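PDB 4YIV: apical membrane antigen AMA1 from Toxoplasma gondii ME49, which takes part in host cell invasion as a component of the moving junction, the ring formed between the parasite's apical tip and the host cell membrane. Local coordinates for residues 113-127 against 131-143. Residues are numbered along the deposited sequence; the frame is centred on the assembly and turned at random.
With CD (cadmium ion), chain D.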
loop_
_atom_site.group_PDB
_atom_site.type_symbol
_atom_site.label_atom_id
_atom_site.label_comp_id
_atom_site.label_asym_id
_atom_site.label_seq_id
_atom_site.Cartn_x
_atom_site.Cartn_y
_atom_site.Cartn_z
ATOM N N ILE A 113 7.071 -24.143 -2.859
ATOM C CA ILE A 113 6.294 -23.174 -3.615
ATOM C C ILE A 113 6.627 -21.706 -3.221
ATOM O O ILE A 113 6.550 -20.810 -4.079
ATOM C CB ILE A 113 4.782 -23.432 -3.450
ATOM C CG1 ILE A 113 4.464 -24.855 -3.930
ATOM C CG2 ILE A 113 3.965 -22.390 -4.230
ATOM C CD1 ILE A 113 2.976 -25.257 -3.874
ATOM N N SER A 114 7.017 -21.462 -1.958
ATOM C CA SER A 114 7.249 -20.093 -1.477
ATOM C C SER A 114 8.308 -20.000 -0.381
ATOM O O SER A 114 8.255 -20.766 0.561
ATOM C CB SER A 114 5.923 -19.530 -0.945
ATOM O OG SER A 114 6.075 -18.197 -0.491
ATOM N N PRO A 115 9.221 -19.013 -0.445
ATOM C CA PRO A 115 9.272 -17.950 -1.458
ATOM C C PRO A 115 9.789 -18.473 -2.788
ATOM O O PRO A 115 10.500 -19.487 -2.846
ATOM C CB PRO A 115 10.223 -16.921 -0.853
ATOM C CG PRO A 115 11.078 -17.697 0.073
ATOM C CD PRO A 115 10.214 -18.794 0.613
ATOM N N PHE A 116 9.394 -17.817 -3.858
ATOM C CA PHE A 116 9.718 -18.318 -5.181
ATOM C C PHE A 116 10.668 -17.319 -5.829
ATOM O O PHE A 116 10.443 -16.109 -5.741
ATOM C CB PHE A 116 8.473 -18.523 -6.019
ATOM C CG PHE A 116 8.709 -19.399 -7.222
ATOM C CD1 PHE A 116 8.704 -20.789 -7.102
ATOM C CD2 PHE A 116 8.959 -18.838 -8.459
ATOM C CE1 PHE A 116 8.941 -21.603 -8.205
ATOM C CE2 PHE A 116 9.176 -19.647 -9.581
ATOM C CZ PHE A 116 9.165 -21.030 -9.449
ATOM N N PRO A 117 11.753 -17.809 -6.454
ATOM C CA PRO A 117 12.748 -16.858 -6.956
ATOM C C PRO A 117 12.306 -16.152 -8.234
ATOM O O PRO A 117 11.821 -16.799 -9.161
ATOM C CB PRO A 117 13.968 -17.743 -7.214
ATOM C CG PRO A 117 13.369 -19.057 -7.587
ATOM C CD PRO A 117 12.141 -19.206 -6.733
ATOM N N MET A 118 12.496 -14.842 -8.278
ATOM C CA MET A 118 12.081 -14.040 -9.417
ATOM C C MET A 118 12.759 -14.510 -10.727
ATOM O O MET A 118 12.195 -14.386 -11.826
ATOM C CB MET A 118 12.413 -12.595 -9.154
ATOM C CG MET A 118 12.023 -11.647 -10.275
ATOM S SD MET A 118 10.239 -11.706 -10.728
ATOM C CE MET A 118 9.486 -11.376 -9.125
ATOM N N GLU A 119 13.962 -15.074 -10.620
ATOM C CA GLU A 119 14.672 -15.501 -11.823
ATOM C C GLU A 119 13.881 -16.541 -12.577
ATOM O O GLU A 119 13.861 -16.550 -13.804
ATOM C CB GLU A 119 16.069 -16.039 -11.461
ATOM C CG GLU A 119 17.068 -14.958 -11.261
ATOM C CD GLU A 119 17.373 -14.204 -12.539
ATOM O OE1 GLU A 119 17.717 -14.900 -13.533
ATOM O OE2 GLU A 119 17.234 -12.942 -12.539
ATOM N N LEU A 120 13.218 -17.438 -11.860
ATOM C CA LEU A 120 12.460 -18.463 -12.535
ATOM C C LEU A 120 11.171 -17.884 -13.137
ATOM O O LEU A 120 10.742 -18.341 -14.177
ATOM C CB LEU A 120 12.167 -19.627 -11.588
ATOM C CG LEU A 120 13.275 -20.680 -11.560
ATOM C CD1 LEU A 120 14.609 -20.091 -11.286
ATOM C CD2 LEU A 120 12.934 -21.652 -10.486
ATOM N N LEU A 121 10.588 -16.859 -12.517
ATOM C CA LEU A 121 9.368 -16.254 -13.042
ATOM C C LEU A 121 9.680 -15.468 -14.301
ATOM O O LEU A 121 8.904 -15.444 -15.255
ATOM C CB LEU A 121 8.731 -15.313 -12.017
ATOM C CG LEU A 121 8.195 -15.938 -10.717
ATOM C CD1 LEU A 121 7.670 -14.845 -9.768
ATOM C CD2 LEU A 121 7.124 -16.911 -11.029
ATOM N N GLU A 122 10.808 -14.772 -14.266
ATOM C CA GLU A 122 11.283 -14.033 -15.421
ATOM C C GLU A 122 11.449 -14.962 -16.658
ATOM O O GLU A 122 11.249 -14.542 -17.811
ATOM C CB GLU A 122 12.604 -13.347 -15.030
ATOM C CG GLU A 122 13.587 -13.138 -16.135
ATOM C CD GLU A 122 14.961 -12.772 -15.602
ATOM O OE1 GLU A 122 15.066 -12.059 -14.570
ATOM O OE2 GLU A 122 15.927 -13.229 -16.234
ATOM N N LYS A 123 11.843 -16.205 -16.417
ATOM C CA LYS A 123 12.125 -17.166 -17.499
ATOM C C LYS A 123 10.909 -18.005 -17.893
ATOM O O LYS A 123 10.992 -18.853 -18.796
ATOM C CB LYS A 123 13.286 -18.071 -17.088
ATOM C CG LYS A 123 14.599 -17.285 -17.016
ATOM C CD LYS A 123 15.719 -18.108 -16.418
ATOM C CE LYS A 123 16.963 -17.255 -16.167
ATOM N NZ LYS A 123 17.552 -16.701 -17.428
ATOM N N ASN A 124 9.781 -17.746 -17.231
ATOM C CA ASN A 124 8.557 -18.511 -17.459
ATOM C C ASN A 124 7.718 -17.752 -18.469
ATOM O O ASN A 124 7.231 -16.672 -18.183
ATOM C CB ASN A 124 7.782 -18.717 -16.148
ATOM C CG ASN A 124 6.564 -19.616 -16.309
ATOM O OD1 ASN A 124 6.032 -19.798 -17.414
ATOM N ND2 ASN A 124 6.074 -20.126 -15.187
ATOM N N SER A 125 7.586 -18.317 -19.664
ATOM C CA SER A 125 6.876 -17.676 -20.764
ATOM C C SER A 125 5.386 -17.433 -20.443
ATOM O O SER A 125 4.735 -16.586 -21.045
ATOM C CB SER A 125 7.008 -18.554 -22.020
ATOM O OG SER A 125 6.634 -17.820 -23.157
ATOM N N ASN A 126 4.851 -18.197 -19.498
ATOM C CA ASN A 126 3.462 -18.040 -19.082
ATOM C C ASN A 126 3.219 -16.787 -18.215
ATOM O O ASN A 126 2.082 -16.352 -18.064
ATOM C CB ASN A 126 3.012 -19.280 -18.324
ATOM C CG ASN A 126 2.993 -20.529 -19.196
ATOM O OD1 ASN A 126 2.810 -20.453 -20.418
ATOM N ND2 ASN A 126 3.151 -21.694 -18.561
ATOM N N ILE A 127 4.286 -16.238 -17.630
ATOM C CA ILE A 127 4.217 -15.008 -16.848
ATOM C C ILE A 127 4.430 -13.786 -17.769
ATOM O O ILE A 127 5.520 -13.563 -18.292
ATOM C CB ILE A 127 5.277 -15.023 -15.741
ATOM C CG1 ILE A 127 5.059 -16.242 -14.835
ATOM C CG2 ILE A 127 5.270 -13.724 -14.958
ATOM C CD1 ILE A 127 3.853 -16.157 -13.976
ATOM N N THR A 131 7.220 -6.197 -15.249
ATOM C CA THR A 131 8.066 -5.726 -14.132
ATOM C C THR A 131 8.217 -6.846 -13.127
ATOM O O THR A 131 7.389 -7.762 -13.076
ATOM C CB THR A 131 7.523 -4.467 -13.394
ATOM O OG1 THR A 131 6.334 -4.813 -12.636
ATOM C CG2 THR A 131 7.240 -3.342 -14.357
ATOM N N ASP A 132 9.278 -6.794 -12.325
ATOM C CA ASP A 132 9.523 -7.898 -11.408
ATOM C C ASP A 132 8.402 -7.896 -10.379
ATOM O O ASP A 132 7.892 -8.960 -10.026
ATOM C CB ASP A 132 10.897 -7.789 -10.727
ATOM C CG ASP A 132 12.050 -8.276 -11.642
ATOM O OD1 ASP A 132 11.774 -8.901 -12.688
ATOM O OD2 ASP A 132 13.234 -8.025 -11.327
ATOM N N LEU A 133 8.012 -6.710 -9.904
ATOM C CA LEU A 133 6.921 -6.655 -8.921
ATOM C C LEU A 133 5.641 -7.253 -9.520
ATOM O O LEU A 133 4.914 -8.042 -8.886
ATOM C CB LEU A 133 6.681 -5.226 -8.459
ATOM C CG LEU A 133 5.487 -5.061 -7.474
ATOM C CD1 LEU A 133 5.610 -5.959 -6.249
ATOM C CD2 LEU A 133 5.370 -3.601 -7.000
ATOM N N GLY A 134 5.364 -6.892 -10.765
ATOM C CA GLY A 134 4.242 -7.478 -11.471
ATOM C C GLY A 134 4.308 -8.973 -11.664
ATOM O O GLY A 134 3.272 -9.627 -11.636
ATOM N N ARG A 135 5.508 -9.523 -11.871
ATOM C CA ARG A 135 5.681 -10.955 -12.045
ATOM C C ARG A 135 5.327 -11.676 -10.751
ATOM O O ARG A 135 4.729 -12.772 -10.762
ATOM C CB ARG A 135 7.123 -11.294 -12.447
ATOM C CG ARG A 135 7.490 -10.855 -13.871
ATOM C CD ARG A 135 8.914 -11.287 -14.288
ATOM N NE ARG A 135 9.087 -10.814 -15.663
ATOM C CZ ARG A 135 9.646 -9.658 -16.010
ATOM N NH1 ARG A 135 10.217 -8.860 -15.101
ATOM N NH2 ARG A 135 9.657 -9.312 -17.302
ATOM N N CYS A 136 5.653 -11.046 -9.636
ATOM C CA CYS A 136 5.326 -11.655 -8.338
ATOM C C CYS A 136 3.800 -11.654 -8.141
ATOM O O CYS A 136 3.192 -12.679 -7.792
ATOM C CB CYS A 136 6.046 -10.922 -7.216
ATOM S SG CYS A 136 5.677 -11.525 -5.527
ATOM N N ALA A 137 3.194 -10.507 -8.365
ATOM C CA ALA A 137 1.740 -10.387 -8.267
ATOM C C ALA A 137 1.004 -11.367 -9.198
ATOM O O ALA A 137 -0.019 -11.958 -8.826
ATOM C CB ALA A 137 1.338 -8.971 -8.567
ATOM N N GLU A 138 1.517 -11.549 -10.412
ATOM C CA GLU A 138 0.905 -12.477 -11.356
ATOM C C GLU A 138 1.028 -13.909 -10.871
ATOM O O GLU A 138 0.098 -14.703 -10.998
ATOM C CB GLU A 138 1.544 -12.290 -12.741
ATOM C CG GLU A 138 0.927 -13.135 -13.847
ATOM C CD GLU A 138 1.549 -12.840 -15.217
ATOM O OE1 GLU A 138 1.121 -13.488 -16.188
ATOM O OE2 GLU A 138 2.468 -11.979 -15.309
ATOM N N PHE A 139 2.183 -14.231 -10.296
ATOM C CA PHE A 139 2.406 -15.524 -9.686
ATOM C C PHE A 139 1.385 -15.798 -8.580
ATOM O O PHE A 139 0.832 -16.898 -8.481
ATOM C CB PHE A 139 3.813 -15.599 -9.117
ATOM C CG PHE A 139 4.118 -16.897 -8.449
ATOM C CD1 PHE A 139 4.073 -18.079 -9.163
ATOM C CD2 PHE A 139 4.461 -16.929 -7.097
ATOM C CE1 PHE A 139 4.348 -19.296 -8.536
ATOM C CE2 PHE A 139 4.733 -18.139 -6.454
ATOM C CZ PHE A 139 4.687 -19.313 -7.163
ATOM N N ALA A 140 1.126 -14.786 -7.765
ATOM C CA ALA A 140 0.101 -14.911 -6.715
ATOM C C ALA A 140 -1.299 -15.061 -7.349
ATOM O O ALA A 140 -2.120 -15.886 -6.906
ATOM C CB ALA A 140 0.153 -13.703 -5.793
ATOM N N PHE A 141 -1.565 -14.302 -8.399
ATOM C CA PHE A 141 -2.886 -14.391 -9.037
ATOM C C PHE A 141 -3.124 -15.787 -9.634
ATOM O O PHE A 141 -4.258 -16.289 -9.630
ATOM C CB PHE A 141 -3.067 -13.334 -10.119
ATOM C CG PHE A 141 -4.441 -13.341 -10.711
ATOM C CD1 PHE A 141 -5.534 -12.869 -9.981
ATOM C CD2 PHE A 141 -4.663 -13.875 -11.982
ATOM C CE1 PHE A 141 -6.822 -12.901 -10.525
ATOM C CE2 PHE A 141 -5.949 -13.917 -12.528
ATOM C CZ PHE A 141 -7.028 -13.432 -11.804
ATOM N N LYS A 142 -2.049 -16.436 -10.093
ATOM C CA LYS A 142 -2.160 -17.764 -10.680
ATOM C C LYS A 142 -2.006 -18.904 -9.677
ATOM O O LYS A 142 -1.984 -20.062 -10.064
ATOM C CB LYS A 142 -1.128 -17.885 -11.816
ATOM C CG LYS A 142 -1.488 -16.957 -12.956
ATOM C CD LYS A 142 -0.480 -16.974 -14.111
ATOM C CE LYS A 142 -0.967 -16.026 -15.199
ATOM N NZ LYS A 142 -0.102 -16.010 -16.402
ATOM N N THR A 143 -1.945 -18.568 -8.393
ATOM C CA THR A 143 -1.828 -19.535 -7.298
ATOM C C THR A 143 -3.144 -19.510 -6.483
ATOM O O THR A 143 -3.522 -18.478 -5.933
ATOM C CB THR A 143 -0.603 -19.207 -6.362
ATOM O OG1 THR A 143 0.635 -19.243 -7.105
ATOM C CG2 THR A 143 -0.490 -20.187 -5.222
HETATM CD CD CD D . 17.816 -12.761 -14.922
HETATM O O HOH W 1 8.180 -13.466 -17.100
HETATM O O HOH W 2 13.654 -9.336 -14.386
HETATM O O HOH W 3 17.704 -10.343 -14.533
HETATM O O HOH W 4 7.565 -11.380 -18.571
#
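Leu121 and Phe139 meet where two helices of the AMA1 PAN-like ectodomain pack almost perpendicularly: the axes of 118-122 and 132-141 cross at 85°, 9.9 Å apart. Packing is tight toward strand 167-170. Leu121 CD2 lies 3.8 Å from Phe139 CD1, and Phe116 lies over one face of the Phe139 ring, offset with little overlap, planes at 25°. Having CG anti to the backbone N (chi1 179°) directs Phe139 into this cluster, where it also touches Cys168 and Ile170 of that strand. Met118, bent at chi2 and chi3, curls over the first turn of helix 132-141; its SD is 3.6 Å from Arg135 CB, and its CE approaches Cys136, disulfide-bonded to Cys168. Glu138, whose carboxylate receives Lys128 N, Ala129 N and Lys142 NZ, packs OE2 3.3 Å from Ile127 CG2.

The flank around Arg135 and Glu122 is watered. Water 1 accepts from Arg135 NE and lies within bonding distance of Leu121 O and Ile127 O, while water 4 reaches Arg135 NH2, both in the guanidinium plane. Glu119 OE1 and OE2, Glu122 OE2 and water 3 bind the cadmium ion. Water 2 donates to Glu122 OE1 at 3.1 Å and to Asp132 OD1 at 2.6 Å.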